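Galactose mutarotase-like protein (Clostridium acetobutylicum, PDB 3OS7) is an uncharacterised relative of galactose mutarotase that probably binds sugars and may interconvert their anomers as an aldose 1-epimerase. Local coordinates at residues Asp6-Lys10 / Ile21-Gly27; Asn39-Leu43 / Leu53-Lys57. Residue numbers count along the deposited sequence, not the author numbering.

Interaction 1 of 2, residues Asp6-Lys10 / Ile21-Gly27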
ATOM      1  N   ASP A   6      15.773 -21.811   7.623  1.00 30.64           N
ATOM      2  CA  ASP A   6      14.754 -20.986   6.970  1.00 28.77           C
ATOM      3  C   ASP A   6      15.003 -19.486   7.188  1.00 24.49           C
ATOM      4  O   ASP A   6      14.107 -18.663   6.971  1.00 20.14           O
ATOM      5  CB  ASP A   6      13.371 -21.387   7.484  1.00 29.28           C
ATOM      6  CG  ASP A   6      13.207 -21.138   8.968  1.00 35.68           C
ATOM      7  OD1 ASP A   6      14.222 -20.826   9.652  1.00 41.58           O
ATOM      8  OD2 ASP A   6      12.062 -21.268   9.459  1.00 39.85           O
ATOM      9  N   LEU A   7      16.227 -19.138   7.599  1.00 21.78           N
ATOM     10  CA  LEU A   7      16.641 -17.758   7.706  1.00 18.63           C
ATOM     11  C   LEU A   7      17.727 -17.437   6.696  1.00 18.89           C
ATOM     12  O   LEU A   7      18.832 -17.947   6.805  1.00 19.29           O
ATOM     13  CB  LEU A   7      17.128 -17.461   9.131  1.00 18.75           C
ATOM     14  CG  LEU A   7      17.662 -16.058   9.408  1.00 21.05           C
ATOM     15  CD1 LEU A   7      16.506 -15.004   9.360  1.00 20.68           C
ATOM     16  CD2 LEU A   7      18.353 -16.073  10.775  1.00 22.30           C
ATOM     17  N   TRP A   8      17.426 -16.569   5.727  1.00 18.08           N
ATOM     18  CA  TRP A   8      18.389 -16.230   4.677  1.00 17.91           C
ATOM     19  C   TRP A   8      17.953 -15.038   3.847  1.00 17.70           C
ATOM     20  O   TRP A   8      16.773 -14.627   3.873  1.00 17.19           O
ATOM     21  CB  TRP A   8      18.694 -17.442   3.771  1.00 16.26           C
ATOM     22  CG  TRP A   8      17.492 -18.176   3.275  1.00 18.23           C
ATOM     23  CD1 TRP A   8      16.933 -19.290   3.825  1.00 16.28           C
ATOM     24  CD2 TRP A   8      16.685 -17.837   2.142  1.00 17.49           C
ATOM     25  NE1 TRP A   8      15.833 -19.677   3.090  1.00 20.72           N
ATOM     26  CE2 TRP A   8      15.656 -18.801   2.057  1.00 19.59           C
ATOM     27  CE3 TRP A   8      16.747 -16.823   1.168  1.00 17.98           C
ATOM     28  CZ2 TRP A   8      14.700 -18.787   1.050  1.00 21.11           C
ATOM     29  CZ3 TRP A   8      15.793 -16.806   0.178  1.00 17.68           C
ATOM     30  CH2 TRP A   8      14.760 -17.768   0.146  1.00 19.96           C
ATOM     31  N   ILE A   9      18.917 -14.478   3.132  1.00 14.81           N
ATOM     32  CA  ILE A   9      18.685 -13.387   2.182  1.00 15.68           C
ATOM     33  C   ILE A   9      19.505 -13.710   0.954  1.00 15.52           C
ATOM     34  O   ILE A   9      20.703 -13.910   1.048  1.00 18.80           O
ATOM     35  CB  ILE A   9      19.130 -12.016   2.710  1.00 16.12           C
ATOM     36  CG1 ILE A   9      18.384 -11.671   4.021  1.00 18.71           C
ATOM     37  CG2 ILE A   9      18.943 -10.933   1.625  1.00 14.83           C
ATOM     38  CD1 ILE A   9      18.831 -10.343   4.651  1.00 17.57           C
ATOM     39  N   LYS A  10      18.862 -13.693  -0.208  1.00 15.31           N
ATOM     40  CA  LYS A  10      19.503 -14.043  -1.490  1.00 15.15           C
ATOM     41  C   LYS A  10      19.247 -12.943  -2.504  1.00 15.94           C
ATOM     42  O   LYS A  10      18.103 -12.572  -2.739  1.00 16.90           O
ATOM     43  CB  LYS A  10      18.981 -15.379  -1.999  1.00 17.58           C
ATOM     44  CG  LYS A  10      19.562 -15.832  -3.335  1.00 20.18           C
ATOM     45  CD  LYS A  10      19.056 -17.217  -3.708  1.00 23.14           C
ATOM     46  CE  LYS A  10      19.718 -17.732  -4.963  1.00 26.71           C
ATOM     47  NZ  LYS A  10      19.274 -19.128  -5.276  1.00 29.30           N
ATOM     48  N   ILE A  21      15.756  -9.310  -4.510  1.00 15.03           N
ATOM     49  CA  ILE A  21      16.139  -9.888  -3.231  1.00 15.24           C
ATOM     50  C   ILE A  21      15.028 -10.782  -2.714  1.00 15.57           C
ATOM     51  O   ILE A  21      13.880 -10.326  -2.533  1.00 14.87           O
ATOM     52  CB  ILE A  21      16.474  -8.797  -2.155  1.00 18.41           C
ATOM     53  CG1 ILE A  21      17.483  -7.750  -2.644  1.00 22.22           C
ATOM     54  CG2 ILE A  21      16.925  -9.477  -0.844  1.00 13.01           C
ATOM     55  CD1 ILE A  21      18.881  -8.253  -2.831  1.00 31.09           C
ATOM     56  N   ARG A  22      15.351 -12.060  -2.507  1.00 15.93           N
ATOM     57  CA  ARG A  22      14.466 -13.016  -1.859  1.00 16.78           C
ATOM     58  C   ARG A  22      14.926 -13.161  -0.405  1.00 16.00           C
ATOM     59  O   ARG A  22      16.118 -13.253  -0.136  1.00 14.10           O
ATOM     60  CB  ARG A  22      14.582 -14.352  -2.551  1.00 17.58           C
ATOM     61  CG  ARG A  22      13.390 -15.224  -2.479  1.00 28.35           C
ATOM     62  CD  ARG A  22      13.553 -16.423  -3.426  1.00 30.38           C
ATOM     63  NE  ARG A  22      13.695 -16.068  -4.840  1.00 29.77           N
ATOM     64  CZ  ARG A  22      12.687 -15.922  -5.709  1.00 32.30           C
ATOM     65  NH1 ARG A  22      11.422 -16.044  -5.337  1.00 33.41           N
ATOM     66  NH2 ARG A  22      12.949 -15.619  -6.966  1.00 34.21           N
ATOM     67  N   PHE A  23      13.994 -13.136   0.533  1.00 15.23           N
ATOM     68  CA  PHE A  23      14.374 -13.191   1.952  1.00 14.47           C
ATOM     69  C   PHE A  23      13.375 -14.017   2.739  1.00 16.49           C
ATOM     70  O   PHE A  23      12.199 -14.070   2.393  1.00 17.77           O
ATOM     71  CB  PHE A  23      14.662 -11.782   2.552  1.00 14.71           C
ATOM     72  CG  PHE A  23      13.539 -10.756   2.442  1.00 16.29           C
ATOM     73  CD1 PHE A  23      13.140 -10.244   1.219  1.00 12.27           C
ATOM     74  CD2 PHE A  23      12.979 -10.200   3.591  1.00 15.19           C
ATOM     75  CE1 PHE A  23      12.172  -9.256   1.138  1.00 14.66           C
ATOM     76  CE2 PHE A  23      11.968  -9.244   3.510  1.00 21.01           C
ATOM     77  CZ  PHE A  23      11.562  -8.771   2.283  1.00 17.77           C
ATOM     78  N   ALA A  24      13.868 -14.661   3.798  1.00 16.94           N
ATOM     79  CA  ALA A  24      13.131 -15.687   4.500  1.00 15.39           C
ATOM     80  C   ALA A  24      13.466 -15.633   5.985  1.00 16.94           C
ATOM     81  O   ALA A  24      14.639 -15.483   6.363  1.00 16.93           O
ATOM     82  CB  ALA A  24      13.489 -17.067   3.926  1.00 16.51           C
ATOM     83  N   ALA A  25      12.437 -15.757   6.816  1.00 17.17           N
ATOM     84  CA  ALA A  25      12.634 -15.921   8.252  1.00 18.61           C
ATOM     85  C   ALA A  25      11.343 -16.414   8.847  1.00 18.39           C
ATOM     86  O   ALA A  25      10.271 -16.071   8.353  1.00 17.59           O
ATOM     87  CB  ALA A  25      13.056 -14.575   8.907  1.00 18.41           C
ATOM     88  N   GLY A  26      11.450 -17.261   9.857  1.00 20.90           N
ATOM     89  CA  GLY A  26      10.293 -17.709  10.638  1.00 22.16           C
ATOM     90  C   GLY A  26       9.206 -18.423   9.866  1.00 22.68           C
ATOM     91  O   GLY A  26       8.044 -18.391  10.264  1.00 24.33           O
ATOM     92  N   GLY A  27       9.571 -19.096   8.782  1.00 21.87           N
ATOM     93  CA  GLY A  27       8.601 -19.791   7.945  1.00 23.61           C
ATOM     94  C   GLY A  27       7.995 -18.975   6.804  1.00 21.74           C
ATOM     95  O   GLY A  27       7.288 -19.527   5.951  1.00 23.61           O
TER
HETATM   96  O   HOH W   1      11.335 -18.819   6.450  1.00 18.75           O
HETATM   97  O   HOH W   2      14.001 -18.006  10.995  1.00 28.25           O

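Interaction 2 of 2, residues Asn39-Leu43 / Leu53-Lys57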
ATOM      1  N   ASN A  39       9.110  -2.943  -4.890  1.00 13.95           N
ATOM      2  CA  ASN A  39       7.842  -3.623  -4.654  1.00 11.59           C
ATOM      3  C   ASN A  39       8.107  -5.036  -4.136  1.00 13.38           C
ATOM      4  O   ASN A  39       8.771  -5.828  -4.798  1.00 12.08           O
ATOM      5  CB  ASN A  39       7.043  -3.637  -5.963  1.00 13.05           C
ATOM      6  CG  ASN A  39       5.607  -4.113  -5.786  1.00 13.60           C
ATOM      7  OD1 ASN A  39       5.330  -5.013  -4.982  1.00 14.53           O
ATOM      8  ND2 ASN A  39       4.690  -3.548  -6.598  1.00 12.80           N
ATOM      9  N   VAL A  40       7.583  -5.336  -2.947  1.00 12.09           N
ATOM     10  CA  VAL A  40       7.440  -6.694  -2.450  1.00 12.87           C
ATOM     11  C   VAL A  40       6.249  -7.401  -3.158  1.00 12.49           C
ATOM     12  O   VAL A  40       5.090  -7.140  -2.865  1.00 12.19           O
ATOM     13  CB  VAL A  40       7.277  -6.741  -0.919  1.00 12.47           C
ATOM     14  CG1 VAL A  40       7.119  -8.195  -0.427  1.00 13.11           C
ATOM     15  CG2 VAL A  40       8.470  -6.058  -0.245  1.00 16.62           C
ATOM     16  N   VAL A  41       6.566  -8.247  -4.126  1.00 12.84           N
ATOM     17  CA  VAL A  41       5.586  -8.896  -4.988  1.00 13.61           C
ATOM     18  C   VAL A  41       5.153 -10.263  -4.532  1.00 12.80           C
ATOM     19  O   VAL A  41       4.183 -10.816  -5.052  1.00 15.26           O
ATOM     20  CB  VAL A  41       6.094  -9.007  -6.447  1.00 15.43           C
ATOM     21  CG1 VAL A  41       6.293  -7.622  -7.020  1.00 15.17           C
ATOM     22  CG2 VAL A  41       7.371  -9.892  -6.581  1.00 15.21           C
ATOM     23  N   GLU A  42       5.844 -10.806  -3.542  1.00 13.66           N
ATOM     24  CA  GLU A  42       5.487 -12.082  -2.964  1.00 13.95           C
ATOM     25  C   GLU A  42       5.741 -12.103  -1.460  1.00 14.27           C
ATOM     26  O   GLU A  42       6.753 -11.623  -1.014  1.00 13.99           O
ATOM     27  CB  GLU A  42       6.303 -13.198  -3.634  1.00 17.18           C
ATOM     28  CG  GLU A  42       5.682 -14.557  -3.387  1.00 19.77           C
ATOM     29  CD  GLU A  42       6.348 -15.649  -4.188  1.00 32.09           C
ATOM     30  OE1 GLU A  42       7.585 -15.752  -4.088  1.00 32.63           O
ATOM     31  OE2 GLU A  42       5.632 -16.380  -4.914  1.00 32.96           O
ATOM     32  N   LEU A  43       4.782 -12.635  -0.703  1.00 13.64           N
ATOM     33  CA  LEU A  43       4.935 -12.924   0.725  1.00 13.45           C
ATOM     34  C   LEU A  43       4.167 -14.211   0.995  1.00 15.18           C
ATOM     35  O   LEU A  43       2.935 -14.247   0.836  1.00 15.08           O
ATOM     36  CB  LEU A  43       4.361 -11.831   1.593  1.00 12.59           C
ATOM     37  CG  LEU A  43       4.428 -12.118   3.101  1.00 13.66           C
ATOM     38  CD1 LEU A  43       5.899 -12.240   3.612  1.00 12.64           C
ATOM     39  CD2 LEU A  43       3.653 -11.081   3.894  1.00 12.66           C
ATOM     40  N   LEU A  53       0.319 -11.981  -1.160  1.00 12.06           N
ATOM     41  CA  LEU A  53       0.349 -10.864  -2.105  1.00 12.36           C
ATOM     42  C   LEU A  53       0.240 -11.352  -3.545  1.00 13.97           C
ATOM     43  O   LEU A  53       0.848 -12.359  -3.924  1.00 16.04           O
ATOM     44  CB  LEU A  53       1.649 -10.038  -1.989  1.00 13.87           C
ATOM     45  CG  LEU A  53       1.870  -9.336  -0.649  1.00 11.86           C
ATOM     46  CD1 LEU A  53       3.299  -8.802  -0.480  1.00 10.33           C
ATOM     47  CD2 LEU A  53       0.785  -8.247  -0.422  1.00  9.90           C
ATOM     48  N   ARG A  54      -0.476 -10.579  -4.347  1.00 14.26           N
ATOM     49  CA  ARG A  54      -0.639 -10.918  -5.752  1.00 13.81           C
ATOM     50  C   ARG A  54       0.686 -10.722  -6.474  1.00 15.75           C
ATOM     51  O   ARG A  54       1.225  -9.629  -6.476  1.00 16.37           O
ATOM     52  CB  ARG A  54      -1.719 -10.064  -6.388  1.00 15.11           C
ATOM     53  CG  ARG A  54      -2.096 -10.599  -7.769  1.00 15.50           C
ATOM     54  CD  ARG A  54      -2.768  -9.535  -8.529  1.00 15.26           C
ATOM     55  NE  ARG A  54      -3.393 -10.030  -9.740  1.00 17.79           N
ATOM     56  CZ  ARG A  54      -3.590  -9.304 -10.831  1.00 19.94           C
ATOM     57  NH1 ARG A  54      -3.240  -8.020 -10.877  1.00 17.75           N
ATOM     58  NH2 ARG A  54      -4.203  -9.862 -11.868  1.00 21.42           N
ATOM     59  N   THR A  55       1.183 -11.793  -7.097  1.00 15.47           N
ATOM     60  CA  THR A  55       2.523 -11.852  -7.693  1.00 16.34           C
ATOM     61  C   THR A  55       2.403 -11.993  -9.220  1.00 18.76           C
ATOM     62  O   THR A  55       1.565 -12.764  -9.692  1.00 18.40           O
ATOM     63  CB  THR A  55       3.299 -13.094  -7.171  1.00 17.31           C
ATOM     64  OG1 THR A  55       3.221 -13.176  -5.733  1.00 16.53           O
ATOM     65  CG2 THR A  55       4.783 -13.101  -7.624  1.00 20.58           C
ATOM     66  N   PRO A  56       3.262 -11.294  -9.989  1.00 19.49           N
ATOM     67  CA  PRO A  56       3.310 -11.521 -11.443  1.00 21.32           C
ATOM     68  C   PRO A  56       3.476 -12.988 -11.827  1.00 22.16           C
ATOM     69  O   PRO A  56       4.281 -13.702 -11.230  1.00 20.69           O
ATOM     70  CB  PRO A  56       4.562 -10.741 -11.876  1.00 20.85           C
ATOM     71  CG  PRO A  56       4.636  -9.623 -10.929  1.00 22.46           C
ATOM     72  CD  PRO A  56       4.186 -10.214  -9.587  1.00 20.41           C
ATOM     73  N   LYS A  57       2.718 -13.425 -12.819  1.00 23.95           N
ATOM     74  CA  LYS A  57       2.885 -14.773 -13.388  1.00 29.57           C
ATOM     75  C   LYS A  57       4.149 -14.837 -14.232  1.00 31.01           C
ATOM     76  O   LYS A  57       4.640 -13.802 -14.678  1.00 27.56           O
ATOM     77  CB  LYS A  57       1.686 -15.119 -14.262  1.00 29.79           C
ATOM     78  CG  LYS A  57       0.420 -15.332 -13.470  1.00 43.07           C
ATOM     79  CD  LYS A  57      -0.809 -15.318 -14.366  1.00 48.75           C
ATOM     80  CE  LYS A  57      -2.080 -15.474 -13.528  1.00 54.03           C
ATOM     81  NZ  LYS A  57      -2.153 -16.832 -12.886  1.00 54.07           N
TER
HETATM   82  O   HOH W   3       2.496 -13.559  -2.266  1.00 14.14           O

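Interaction 1 of 2, residues Asp6-Lys10 / Ile21-Gly27
These segments are the open end of the N-terminal β-hairpin of strands 8-14 and 18-25, at one border of a five-stranded antiparallel sheet in the galactose mutarotase-like β-sandwich. Trp8 with Ala24 and Lys10 with Arg22 are hydrogen-bonded pairs, Trp8 N reaching Ala24 O at 3.1 Å and Lys10 N reaching Arg22 O at 2.8 Å; between them Ile9 and Phe23 make a non-hydrogen-bonded pair with their CA atoms 4.3 Å apart. The boldest shape is the Trp8 indole. Its p chi1 swings the ring back across the neighbouring strand, and the small Ala24 leaves a hollow that it covers: Ala24 CB sits under one face in a CH-pi contact, 3.6 Å from the centroid of the five-membered ring. Arg22 CB borders the far end, 3.9 Å from Trp8 CZ3, while the guanidinium bridges to Glu12. On the face of the sheet away from Trp8, Ile9 CG2 fits against Ile21 CG2 at 3.5 Å; Ile9 and Ile21 press on strands 118-125 and 128-137, and Phe23 on strands 128-137 and 151-160, of the large sheet. Past the last bridge, where the chain turns at Gly26, water 2 joins the segments, donating to Asp6 OD1 at 3.1 Å and accepting from Gly26 N at 2.9 Å.

Interaction 2 of 2, residues Asn39-Leu43 / Leu53-Lys57
Residues 39-43 run as a β-strand, while 53-57 is an extended loop crossing beside it without regular backbone pairing; the nearest CA atoms are those of Val41 and Thr55, 5.0 Å apart. At Val41 the strand kinks, with psi near -10°, and both Val41 and Glu42 hydrogen-bond to Leu31 of strand 28-33, consistent with a classic β-bulge. Val41 O receives a short hydrogen bond from Thr55 OG1, 2.6 Å away, so a side chain makes the direct polar link across the segments. Two residues further along the strand, at Leu43, water 3 bridges the backbones, accepting from Leu43 N at 2.9 Å and donating to Leu53 O at 2.6 Å. This is the part of the mutarotase-like β-sandwich where the chain leaves the short strand 50-51, at the border of the five-stranded sheet, and heads for helix 62-67. Leu53 points toward the strand and covers the gap between Val40 and Leu43: Leu53 CD1 lies 3.9 Å from Val40 CG1 and 3.8 Å from Leu43 CB. Behind Val40 and Leu43 stand Tyr157 and Leu159 of the large sheet. Further along the loop, the Pro56 ring sits against Val41, with Pro56 CD 3.9 Å from Val41 CB, and both residues touch Phe65 of helix 62-67. Arg54 points away, hydrogen-bonding to Val71 O and making a cation-pi contact with Tyr297.

Both interactions involve the same five-stranded antiparallel sheet, interaction 2 through strand 39-45 and the loop that follows strand 50-51; their centres are 15 Å apart, and they follow each other along the chain. Strand 28-33 runs between strands 18-25 and 39-45, so it pairs with a strand of each: Phe23 pairs with Ala30, and Val41 with Leu31. Interaction 1 lies at the N-terminal border, about 22 Å from the centre of the chain, whereas interaction 2 is deeper, about 12 Å from it. They meet at one spot, Arg22 NH1 packing 4.0 Å from Glu42 OE1. Strand 151-160 of the large sheet touches side chains from each, Phe23 in one and Val40 and Leu43 in the other, which joins the two layers of the sandwich.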